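Local coordinates for peptidase M16 domain protein (Alicyclobacillus acidocaldarius subsp. acidocaldarius DSM 446, PDB 4XEA) that probably hydrolyses peptide bonds as a metal-dependent peptidase of the M16 (insulinase) family, at residues A[143-148]-A[250-255]; A[149-154]-A[240-245]; A[291-296]-A[329-334]; A[314-319]-A[407-412]. All coordinates share one frame; numbering follows the deposited sequence.

Overall arrangement
Three of the four contacts are built on a five-stranded mixed sheet, most of whose strands fall in the M16 inactive-domain family region. Contacts 1 and 2, their centres about 9 Å apart, set successive turns of helix 144-156 against strands 252-258 and 241-246. Contact 4, its centre about 16 Å from that of contact 2, uses strand 314-321: Leu317 and Tyr315 meet helix 144-156, while Thr316 faces the other way. Contact 3, about 18 Å from contact 1 between centres, joins two helices, one of which packs on Leu253 and Val255 of contact 1. The nickel ligands His61, His65 and Glu136 belong to none of them, but helix 123-141, which carries Glu136, immediately precedes helix 144-156.

Contact 1 of 4, residues A[143-148]-A[250-255]; sequences HPDRRA and QPRLLV
Arg252 reaches from its strand to Asp145 in the first turn of the helix, NH1 lying 2.7 Å from OD1 in a salt bridge. The carboxylate and guanidinium planes differ by only 27°, and OD1 is approached nearly in line with its C-O bond. The N-H...O angle is a bent 134°, so the pairing probably owes much to charge. Pro144 flanks the same nitrogen, its CB 3.7 Å from Arg252 NH1 and oblique to the guanidinium. Farther along the helix the contact turns apolar: Leu254 brings CD1 to 3.6 Å from the carbonyl O of Ala148, whose small CB stands 4.4 Å from that methyl and lets the strand come near.

A second shell steers the arginine. Its chain bends at chi2 (91°), and the far side of the guanidinium grips one atom, Gln250 OE1, by NH2 at 3.2 Å and NE at 3.3 Å, leaving NH1 directed at the helix. With an alanine here, Asp145 would probably lose its charge partner across the contact, and the Gln250 amide would be free to turn. Proline right after the N-cap residue His143 suits a helix start, where no backbone N-H is needed, and an acid in the first turn is likely to be favoured by the helix dipole.

Leu253, between the two contacting residues, faces away onto helix 325-342. Strand 252-258 is thus sandwiched between helices, as in a layered alpha/beta fold, here with a helix of the insulinase-family region covering a sheet built largely from the inactive-domain region.

Contact 2 of 4, residues A[149-154]-A[240-245]; sequences YMELLR and SRHWMH
Helix 144-156 packs here on strand 241-246, an outermost strand of the five-stranded mixed sheet, and Glu151 carries the whole contact by lying against His242 and Met244. These two are separated by one residue in the strand, so both point to the helix, whereas Trp243 between them points away. Glu151 OE1 comes 3.6 Å from His242 NE2, too far for a hydrogen bond; carboxylate and imidazole planes are only 20° apart, but the oxygen approaches the ring obliquely. Nearer the backbone, Glu151 CB is 4.2 Å from His242 CD2. Met244, present as selenomethionine, crosses the glutamate at about a right angle and sets SE 3.8 Å from Glu151 CG. A long, flexible side chain suits this place, since it can lie against the glutamate's methylenes.

What holds the carboxylate is on the helix itself. Glu151 bends at chi2 (-54°), and OE2 takes a salt bridge from Arg154 NH1 at 2.8 Å with an almost straight N-H (167°). The oxygen lies in the guanidinium plane, yet the nitrogen stands above the carboxylate plane. Arg147 NE makes a second salt bridge to OE2, so arginines one turn before and one turn after share a single acid, whose charge is likely to ease their closeness. The Arg154 guanidinium also has Met150 O 4.0 Å over its centre.

Beside this polar, partly exposed seam, Leu152 turns to the interior and touches Val416 and Ser418 of strand 415-422. That strand hydrogen-bonds to His242 and Met244 through the backbone, so the helix spans both strands.

Contact 3 of 4, residues A[291-296]-A[329-334]; sequences QSLLDE and AERIQS
Arg331 of helix 325-342 supplies half of the surface buried in this helix-helix contact and takes part in every close approach, reaching across to Ser292, Leu293 and Glu296 at the C-terminal end of helix 288-295, within the M16 inactive-domain family region.

The charged interaction is a salt bridge between Arg331 NH1 and Glu296 OE2, 2.8 Å apart. Glu296 follows the last helical residue; its extended chain, with CG anti to the backbone N, carries the acid out to the arginine. The two side chains meet at a slant, carboxylate and guanidinium planes 53° apart, so the pairing is through one oxygen and one nitrogen rather than a flat two-pronged one.

A hydrogen bond to an uncharged partner runs from Arg331 NH2 to Ser292 OG at 2.8 Å, with an N-H angle of 142° and the hydroxyl oxygen near the guanidinium plane. Ser292 and Glu296 are four residues apart, about one helical turn, and so present themselves on the same side to two nitrogens of one group; serine is short enough to let the arginine come close.

Apolar packing completes the grip. Leu293 slides past Arg331 in the opposite direction, and it also touches Leu298 and Val299 in the following loop, while Leu298 touches Arg331 too. Elsewhere on helix 325-342, Ala329 and Ile332 pack on strand 252-258, which seats the helix on the sheet.

Because Arg331 bends at chi2 (-77°) and again at chi3, its flat end turns one face to the leucine: Leu293 CD2 sits over the guanidinium centre, 3.9 Å above the plane.

Contact 4 of 4, residues A[314-319]-A[407-412]; sequences GYTLVG and QEHLRE
His409 points its ring edge-on at Thr316, so that the hydroxyl OG1 meets NE2 at 2.8 Å in a hydrogen bond near the imidazole plane; either group could be the donor. The two side chains approach at a slant, and CD2 of the His409 ring lies 3.4 Å from the same Thr316 OG1. With CG anti to the backbone N (chi1 -179°), His409 extends from the last turn of helix 399-409 towards the strand. Thr316 turns OG1 beside its own backbone N, while its methyl CG2 takes the position anti to that N; a beta-branched residue sits easily in a strand and here also supplies a polar atom. Leu410 adds a methyl, CD2 standing 4.0 Å from Thr316 OG1.

All three residues are buried, so pairing the hydroxyl with the imidazole satisfies polar atoms that would be costly to leave alone. A leucine in place of His409 would probably leave the Thr316 hydroxyl without this partner in the interior.

Leu410 is the centre of an inverse gamma turn that takes the chain out of the helix, and its carbonyl O accepts a hydrogen bond from Arg340 NH2. Trp257 of the neighbouring strand touches Thr316, His409 and Leu410 alike, and helix 265-283 packs on Thr316 and Leu410. Tyr315 and Leu317, by contrast, meet helix 144-156. Strand 314-321, which lies between strands 252-258 and 304-309, thus has helices on both faces, as in a layered alpha/beta sheet.

Contact 1 of 4, residues A[143-148]-A[250-255]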
# COMPACT_ATOMS: atom_id res chain seq x y z
N HIS A 143 -12.75 10.29 -12.79
CA HIS A 143 -11.98 10.20 -11.55
C HIS A 143 -11.24 11.52 -11.31
O HIS A 143 -10.38 11.89 -12.10
CB HIS A 143 -10.97 9.05 -11.59
CG HIS A 143 -10.39 8.72 -10.25
ND1 HIS A 143 -11.09 8.03 -9.28
CD2 HIS A 143 -9.18 9.02 -9.70
CE1 HIS A 143 -10.34 7.90 -8.20
NE2 HIS A 143 -9.18 8.49 -8.43
N PRO A 144 -11.56 12.22 -10.23
CA PRO A 144 -10.96 13.55 -10.02
C PRO A 144 -9.43 13.61 -9.98
O PRO A 144 -8.82 14.53 -10.53
CB PRO A 144 -11.52 13.97 -8.66
CG PRO A 144 -12.77 13.19 -8.49
CD PRO A 144 -12.55 11.89 -9.19
N ASP A 145 -8.80 12.63 -9.33
CA ASP A 145 -7.34 12.63 -9.23
C ASP A 145 -6.73 12.51 -10.61
O ASP A 145 -5.82 13.27 -10.96
CB ASP A 145 -6.82 11.50 -8.35
CG ASP A 145 -7.36 11.57 -6.94
OD1 ASP A 145 -7.80 12.67 -6.55
OD2 ASP A 145 -7.35 10.54 -6.24
N ARG A 146 -7.24 11.56 -11.39
CA ARG A 146 -6.71 11.31 -12.72
C ARG A 146 -6.97 12.53 -13.61
O ARG A 146 -6.11 12.93 -14.40
CB ARG A 146 -7.31 10.03 -13.33
CG ARG A 146 -6.44 9.48 -14.50
CD ARG A 146 -5.31 8.59 -13.98
NE ARG A 146 -4.22 8.44 -14.95
CZ ARG A 146 -2.99 7.98 -14.68
NH1 ARG A 146 -2.66 7.60 -13.44
NH2 ARG A 146 -2.08 7.89 -15.64
N ARG A 147 -8.13 13.14 -13.45
CA ARG A 147 -8.50 14.34 -14.21
C ARG A 147 -7.55 15.55 -13.96
O ARG A 147 -7.08 16.14 -14.91
CB ARG A 147 -9.97 14.72 -13.92
CG ARG A 147 -10.56 15.79 -14.85
CD ARG A 147 -10.18 15.57 -16.31
NE ARG A 147 -10.84 16.53 -17.17
CZ ARG A 147 -12.09 16.42 -17.61
NH1 ARG A 147 -12.84 15.37 -17.28
NH2 ARG A 147 -12.60 17.39 -18.38
N ALA A 148 -7.26 15.88 -12.71
CA ALA A 148 -6.35 16.98 -12.37
C ALA A 148 -4.96 16.76 -12.96
O ALA A 148 -4.35 17.67 -13.50
CB ALA A 148 -6.24 17.12 -10.87
N GLN A 250 -13.30 18.87 -1.90
CA GLN A 250 -12.36 19.94 -1.56
C GLN A 250 -11.49 20.28 -2.78
O GLN A 250 -11.29 19.43 -3.66
CB GLN A 250 -11.53 19.59 -0.32
CG GLN A 250 -10.52 18.45 -0.48
CD GLN A 250 -11.17 17.07 -0.62
OE1 GLN A 250 -11.32 16.55 -1.73
NE2 GLN A 250 -11.54 16.47 0.51
N PRO A 251 -11.00 21.52 -2.84
CA PRO A 251 -10.13 21.85 -3.98
C PRO A 251 -8.86 20.99 -3.99
O PRO A 251 -8.48 20.44 -2.95
CB PRO A 251 -9.80 23.34 -3.76
CG PRO A 251 -10.82 23.85 -2.82
CD PRO A 251 -11.25 22.69 -1.97
N ARG A 252 -8.24 20.86 -5.17
CA ARG A 252 -6.94 20.19 -5.32
C ARG A 252 -6.03 21.07 -6.16
O ARG A 252 -6.50 21.69 -7.11
CB ARG A 252 -7.04 18.83 -6.04
CG ARG A 252 -7.73 17.73 -5.24
CD ARG A 252 -9.21 17.72 -5.52
NE ARG A 252 -9.95 16.72 -4.72
CZ ARG A 252 -9.92 15.41 -4.94
NH1 ARG A 252 -9.15 14.90 -5.92
NH2 ARG A 252 -10.63 14.60 -4.17
N LEU A 253 -4.76 21.13 -5.79
CA LEU A 253 -3.77 21.94 -6.50
C LEU A 253 -2.68 21.01 -6.99
O LEU A 253 -2.25 20.16 -6.21
CB LEU A 253 -3.11 22.93 -5.55
CG LEU A 253 -2.08 23.86 -6.26
CD1 LEU A 253 -2.85 24.94 -7.02
CD2 LEU A 253 -1.08 24.53 -5.32
N LEU A 254 -2.22 21.20 -8.23
CA LEU A 254 -1.03 20.54 -8.74
C LEU A 254 -0.18 21.62 -9.37
O LEU A 254 -0.68 22.40 -10.18
CB LEU A 254 -1.39 19.52 -9.82
CG LEU A 254 -1.81 18.10 -9.51
CD1 LEU A 254 -1.85 17.40 -10.87
CD2 LEU A 254 -0.86 17.38 -8.56
N VAL A 255 1.09 21.68 -8.96
CA VAL A 255 2.08 22.50 -9.58
C VAL A 255 3.12 21.57 -10.20
O VAL A 255 3.60 20.61 -9.54
CB VAL A 255 2.77 23.43 -8.59
CG1 VAL A 255 3.73 24.40 -9.35
CG2 VAL A 255 1.74 24.24 -7.75

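Contact 2 of 4, residues A[149-154]-A[240-245]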
# COMPACT_ATOMS: atom_id res chain seq x y z
N TYR A 149 -4.48 15.53 -12.81
CA TYR A 149 -3.21 15.08 -13.40
C TYR A 149 -3.22 15.26 -14.91
O TYR A 149 -2.30 15.87 -15.47
CB TYR A 149 -3.00 13.62 -13.02
CG TYR A 149 -1.80 12.98 -13.62
CD1 TYR A 149 -1.94 12.01 -14.61
CD2 TYR A 149 -0.53 13.33 -13.23
CE1 TYR A 149 -0.84 11.40 -15.18
CE2 TYR A 149 0.60 12.72 -13.82
CZ TYR A 149 0.43 11.77 -14.78
OH TYR A 149 1.51 11.14 -15.36
N MSE A 150 -4.27 14.79 -15.57
CA MSE A 150 -4.29 14.88 -17.04
C MSE A 150 -4.41 16.34 -17.50
O MSE A 150 -3.83 16.70 -18.52
CB MSE A 150 -5.35 13.97 -17.69
CG MSE A 150 -4.98 12.43 -17.66
SE MSE A 150 -3.18 11.92 -18.24
CE MSE A 150 -3.14 12.99 -19.90
N GLU A 151 -5.10 17.18 -16.73
CA GLU A 151 -5.20 18.63 -17.07
C GLU A 151 -3.80 19.29 -17.02
O GLU A 151 -3.43 20.03 -17.91
CB GLU A 151 -6.19 19.37 -16.15
CG GLU A 151 -7.66 19.06 -16.39
CD GLU A 151 -8.11 19.28 -17.85
OE1 GLU A 151 -7.51 20.13 -18.57
OE2 GLU A 151 -9.07 18.58 -18.26
N LEU A 152 -3.02 18.95 -16.01
CA LEU A 152 -1.63 19.43 -15.89
C LEU A 152 -0.80 19.03 -17.11
O LEU A 152 -0.19 19.90 -17.80
CB LEU A 152 -1.05 18.89 -14.57
CG LEU A 152 0.38 19.20 -14.12
CD1 LEU A 152 1.36 18.51 -15.02
CD2 LEU A 152 0.59 20.65 -14.07
N LEU A 153 -0.83 17.74 -17.47
CA LEU A 153 -0.09 17.27 -18.64
C LEU A 153 -0.52 17.93 -19.93
O LEU A 153 0.36 18.27 -20.81
CB LEU A 153 -0.16 15.74 -18.77
CG LEU A 153 0.55 14.91 -17.68
CD1 LEU A 153 0.48 13.36 -17.98
CD2 LEU A 153 2.02 15.30 -17.58
N ARG A 154 -1.83 18.08 -20.09
CA ARG A 154 -2.40 18.70 -21.26
C ARG A 154 -1.98 20.20 -21.35
O ARG A 154 -1.73 20.70 -22.44
CB ARG A 154 -3.92 18.60 -21.32
CG ARG A 154 -4.44 17.28 -21.91
CD ARG A 154 -5.96 17.31 -22.25
NE ARG A 154 -6.88 17.25 -21.11
CZ ARG A 154 -7.32 16.12 -20.51
NH1 ARG A 154 -8.19 16.21 -19.51
NH2 ARG A 154 -6.88 14.92 -20.89
N SER A 240 0.30 27.93 -18.97
CA SER A 240 1.01 27.89 -17.69
C SER A 240 0.08 27.92 -16.47
O SER A 240 0.55 27.73 -15.35
CB SER A 240 2.02 29.05 -17.61
OG SER A 240 1.37 30.28 -17.61
N ARG A 241 -1.22 28.15 -16.69
CA ARG A 241 -2.19 28.23 -15.61
C ARG A 241 -3.52 27.65 -16.07
O ARG A 241 -3.97 27.92 -17.17
CB ARG A 241 -2.43 29.69 -15.16
CG ARG A 241 -1.18 30.53 -14.76
CD ARG A 241 -0.71 30.15 -13.36
NE ARG A 241 0.42 30.96 -12.90
CZ ARG A 241 1.70 30.75 -13.23
NH1 ARG A 241 2.06 29.76 -14.02
NH2 ARG A 241 2.64 31.55 -12.75
N HIS A 242 -4.17 26.88 -15.19
CA HIS A 242 -5.46 26.30 -15.51
C HIS A 242 -6.25 26.06 -14.22
O HIS A 242 -5.67 25.78 -13.14
CB HIS A 242 -5.28 25.02 -16.33
CG HIS A 242 -6.56 24.41 -16.81
ND1 HIS A 242 -7.26 24.90 -17.89
CD2 HIS A 242 -7.29 23.37 -16.33
CE1 HIS A 242 -8.36 24.18 -18.06
NE2 HIS A 242 -8.41 23.26 -17.12
N TRP A 243 -7.55 26.27 -14.30
CA TRP A 243 -8.46 25.79 -13.25
C TRP A 243 -9.70 25.26 -13.92
O TRP A 243 -10.02 25.60 -15.07
CB TRP A 243 -8.81 26.87 -12.22
CG TRP A 243 -9.30 28.18 -12.84
CD1 TRP A 243 -8.56 29.30 -13.09
CD2 TRP A 243 -10.61 28.45 -13.33
NE1 TRP A 243 -9.33 30.27 -13.68
CE2 TRP A 243 -10.60 29.78 -13.83
CE3 TRP A 243 -11.81 27.73 -13.34
CZ2 TRP A 243 -11.69 30.34 -14.39
CZ3 TRP A 243 -12.90 28.29 -13.89
CH2 TRP A 243 -12.86 29.60 -14.40
N MSE A 244 -10.41 24.38 -13.19
CA MSE A 244 -11.67 23.90 -13.65
C MSE A 244 -12.48 23.44 -12.44
O MSE A 244 -11.93 23.27 -11.35
CB MSE A 244 -11.45 22.76 -14.64
CG MSE A 244 -10.71 21.59 -14.06
SE MSE A 244 -11.09 19.97 -15.06
CE MSE A 244 -13.01 20.10 -15.41
N HIS A 245 -13.78 23.31 -12.65
CA HIS A 245 -14.69 22.85 -11.63
C HIS A 245 -15.05 21.38 -11.89
O HIS A 245 -15.22 20.96 -13.03
CB HIS A 245 -15.94 23.71 -11.59
CG HIS A 245 -15.71 25.07 -11.01
ND1 HIS A 245 -15.45 26.17 -11.79
CD2 HIS A 245 -15.72 25.52 -9.73
CE1 HIS A 245 -15.31 27.24 -11.02
NE2 HIS A 245 -15.47 26.87 -9.77

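Contact 3 of 4, residues A[291-296]-A[329-334]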
# COMPACT_ATOMS: atom_id res chain seq x y z
N GLN A 291 5.54 21.32 7.39
CA GLN A 291 4.96 21.39 8.74
C GLN A 291 4.22 22.72 8.93
O GLN A 291 3.17 22.77 9.58
CB GLN A 291 6.03 21.17 9.82
CG GLN A 291 6.68 19.77 9.79
CD GLN A 291 5.94 18.70 10.62
OE1 GLN A 291 5.15 19.02 11.52
NE2 GLN A 291 6.22 17.43 10.33
N SER A 292 4.77 23.78 8.36
CA SER A 292 4.14 25.09 8.43
C SER A 292 2.82 25.11 7.62
O SER A 292 1.82 25.67 8.07
CB SER A 292 5.10 26.18 7.93
OG SER A 292 4.42 27.40 7.65
N LEU A 293 2.82 24.48 6.45
CA LEU A 293 1.61 24.39 5.64
C LEU A 293 0.54 23.56 6.33
O LEU A 293 -0.63 23.90 6.27
CB LEU A 293 1.89 23.74 4.28
CG LEU A 293 2.71 24.54 3.27
CD1 LEU A 293 2.97 23.68 2.06
CD2 LEU A 293 2.02 25.85 2.87
N LEU A 294 0.95 22.47 6.97
CA LEU A 294 0.02 21.59 7.68
C LEU A 294 -0.59 22.31 8.90
O LEU A 294 -1.81 22.29 9.11
CB LEU A 294 0.75 20.32 8.12
CG LEU A 294 -0.04 19.14 8.67
CD1 LEU A 294 -0.99 18.57 7.62
CD2 LEU A 294 0.93 18.07 9.16
N ASP A 295 0.28 22.95 9.68
CA ASP A 295 -0.12 23.71 10.87
C ASP A 295 -1.13 24.80 10.52
O ASP A 295 -2.01 25.12 11.30
CB ASP A 295 1.11 24.35 11.54
CG ASP A 295 1.90 23.37 12.40
OD1 ASP A 295 1.72 22.14 12.25
OD2 ASP A 295 2.70 23.83 13.24
N GLU A 296 -0.99 25.35 9.32
CA GLU A 296 -1.87 26.39 8.82
C GLU A 296 -3.10 25.83 8.08
O GLU A 296 -3.91 26.60 7.56
CB GLU A 296 -1.04 27.28 7.89
CG GLU A 296 -1.63 28.62 7.55
CD GLU A 296 -0.56 29.56 7.03
OE1 GLU A 296 0.35 29.88 7.83
OE2 GLU A 296 -0.60 29.96 5.84
N ALA A 329 -0.61 27.84 -3.62
CA ALA A 329 0.21 28.13 -4.79
C ALA A 329 1.17 29.28 -4.54
O ALA A 329 2.32 29.23 -4.98
CB ALA A 329 -0.65 28.41 -6.00
N GLU A 330 0.71 30.32 -3.85
CA GLU A 330 1.59 31.46 -3.55
C GLU A 330 2.73 31.05 -2.62
O GLU A 330 3.87 31.48 -2.81
CB GLU A 330 0.82 32.63 -2.93
CG GLU A 330 1.75 33.77 -2.42
CD GLU A 330 2.17 33.64 -0.92
OE1 GLU A 330 1.28 33.41 -0.06
OE2 GLU A 330 3.37 33.80 -0.59
N ARG A 331 2.42 30.24 -1.61
CA ARG A 331 3.41 29.83 -0.61
C ARG A 331 4.50 28.97 -1.24
O ARG A 331 5.69 29.10 -0.90
CB ARG A 331 2.75 29.06 0.55
CG ARG A 331 1.94 29.94 1.51
CD ARG A 331 2.85 30.72 2.47
NE ARG A 331 3.66 29.83 3.32
CZ ARG A 331 3.24 29.26 4.45
NH1 ARG A 331 2.00 29.46 4.92
NH2 ARG A 331 4.07 28.48 5.14
N ILE A 332 4.09 28.09 -2.15
CA ILE A 332 5.04 27.27 -2.91
C ILE A 332 5.98 28.14 -3.76
O ILE A 332 7.17 27.95 -3.73
CB ILE A 332 4.30 26.27 -3.82
CG1 ILE A 332 3.66 25.17 -2.96
CG2 ILE A 332 5.27 25.70 -4.86
CD1 ILE A 332 2.55 24.35 -3.69
N GLN A 333 5.42 29.08 -4.51
CA GLN A 333 6.24 29.97 -5.31
C GLN A 333 7.17 30.86 -4.46
O GLN A 333 8.30 31.11 -4.86
CB GLN A 333 5.35 30.86 -6.20
CG GLN A 333 4.56 30.04 -7.24
CD GLN A 333 3.58 30.88 -8.05
OE1 GLN A 333 3.97 31.83 -8.73
NE2 GLN A 333 2.29 30.52 -7.99
N SER A 334 6.71 31.32 -3.30
CA SER A 334 7.56 32.11 -2.40
C SER A 334 8.70 31.31 -1.83
O SER A 334 9.84 31.78 -1.82
CB SER A 334 6.75 32.61 -1.21
OG SER A 334 5.98 33.71 -1.60

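Contact 4 of 4, residues A[314-319]-A[407-412]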
# COMPACT_ATOMS: atom_id res chain seq x y z
N GLY A 314 10.42 14.48 -19.05
CA GLY A 314 10.39 14.39 -17.60
C GLY A 314 9.65 15.56 -16.98
O GLY A 314 9.56 16.65 -17.56
N TYR A 315 9.15 15.34 -15.76
CA TYR A 315 8.48 16.43 -15.01
C TYR A 315 8.46 16.20 -13.50
O TYR A 315 8.56 15.06 -13.04
CB TYR A 315 7.05 16.62 -15.48
CG TYR A 315 6.19 15.39 -15.44
CD1 TYR A 315 5.53 14.98 -14.27
CD2 TYR A 315 6.04 14.58 -16.57
CE1 TYR A 315 4.77 13.81 -14.22
CE2 TYR A 315 5.26 13.44 -16.53
CZ TYR A 315 4.65 13.06 -15.36
OH TYR A 315 3.90 11.92 -15.32
N THR A 316 8.32 17.32 -12.77
CA THR A 316 8.04 17.32 -11.33
C THR A 316 6.57 17.70 -11.12
O THR A 316 6.03 18.56 -11.86
CB THR A 316 8.95 18.37 -10.63
OG1 THR A 316 10.31 18.05 -10.90
CG2 THR A 316 8.68 18.46 -9.15
N LEU A 317 5.91 17.03 -10.14
CA LEU A 317 4.58 17.36 -9.66
C LEU A 317 4.53 17.48 -8.14
O LEU A 317 5.05 16.60 -7.42
CB LEU A 317 3.62 16.23 -9.97
CG LEU A 317 3.31 15.93 -11.42
CD1 LEU A 317 2.19 14.83 -11.40
CD2 LEU A 317 2.86 17.21 -12.15
N VAL A 318 3.88 18.53 -7.66
CA VAL A 318 3.70 18.73 -6.23
C VAL A 318 2.28 19.17 -5.99
O VAL A 318 1.75 20.02 -6.73
CB VAL A 318 4.64 19.85 -5.70
CG1 VAL A 318 4.45 20.08 -4.17
CG2 VAL A 318 6.11 19.52 -6.01
N GLY A 319 1.66 18.66 -4.93
CA GLY A 319 0.34 19.17 -4.54
C GLY A 319 -0.50 18.13 -3.85
O GLY A 319 0.01 17.17 -3.29
N GLN A 407 18.34 25.05 -9.95
CA GLN A 407 18.43 26.21 -10.86
C GLN A 407 18.04 25.89 -12.31
O GLN A 407 17.41 26.71 -12.99
CB GLN A 407 19.84 26.80 -10.80
CG GLN A 407 20.21 27.39 -9.44
CD GLN A 407 19.49 28.69 -9.13
OE1 GLN A 407 19.08 29.41 -10.04
NE2 GLN A 407 19.34 29.00 -7.84
N GLU A 408 18.41 24.69 -12.75
CA GLU A 408 18.11 24.14 -14.07
C GLU A 408 16.62 23.88 -14.30
O GLU A 408 16.09 24.02 -15.41
CB GLU A 408 18.74 22.73 -14.19
CG GLU A 408 20.00 22.64 -14.90
CD GLU A 408 20.66 21.25 -14.79
OE1 GLU A 408 20.19 20.32 -14.06
OE2 GLU A 408 21.69 21.11 -15.48
N HIS A 409 15.98 23.36 -13.28
CA HIS A 409 14.71 22.74 -13.45
C HIS A 409 13.54 23.37 -12.69
O HIS A 409 12.44 23.43 -13.23
CB HIS A 409 14.81 21.28 -13.04
CG HIS A 409 13.52 20.54 -13.20
ND1 HIS A 409 12.86 20.48 -14.39
CD2 HIS A 409 12.77 19.85 -12.31
CE1 HIS A 409 11.75 19.77 -14.24
NE2 HIS A 409 11.67 19.37 -12.99
N LEU A 410 13.71 23.74 -11.43
CA LEU A 410 12.59 24.29 -10.69
C LEU A 410 12.56 25.82 -10.88
O LEU A 410 12.97 26.56 -9.98
CB LEU A 410 12.64 23.87 -9.21
CG LEU A 410 12.57 22.34 -8.99
CD1 LEU A 410 12.64 22.00 -7.54
CD2 LEU A 410 11.35 21.70 -9.63
N ARG A 411 12.04 26.25 -12.03
CA ARG A 411 12.04 27.63 -12.45
C ARG A 411 10.61 28.16 -12.57
O ARG A 411 9.67 27.45 -12.28
CB ARG A 411 12.79 27.79 -13.80
CG ARG A 411 14.18 27.10 -13.87
CD ARG A 411 15.05 27.61 -15.05
NE ARG A 411 14.24 27.75 -16.26
CZ ARG A 411 13.92 26.75 -17.08
NH1 ARG A 411 14.38 25.53 -16.85
NH2 ARG A 411 13.15 26.95 -18.14
N GLU A 412 10.45 29.42 -12.98
CA GLU A 412 9.12 29.98 -13.19
C GLU A 412 8.60 29.80 -14.61
O GLU A 412 7.41 29.60 -14.83
CB GLU A 412 9.12 31.46 -12.82
CG GLU A 412 9.29 31.61 -11.32
CD GLU A 412 8.70 32.88 -10.80
OE1 GLU A 412 9.35 33.92 -11.01
OE2 GLU A 412 7.60 32.81 -10.20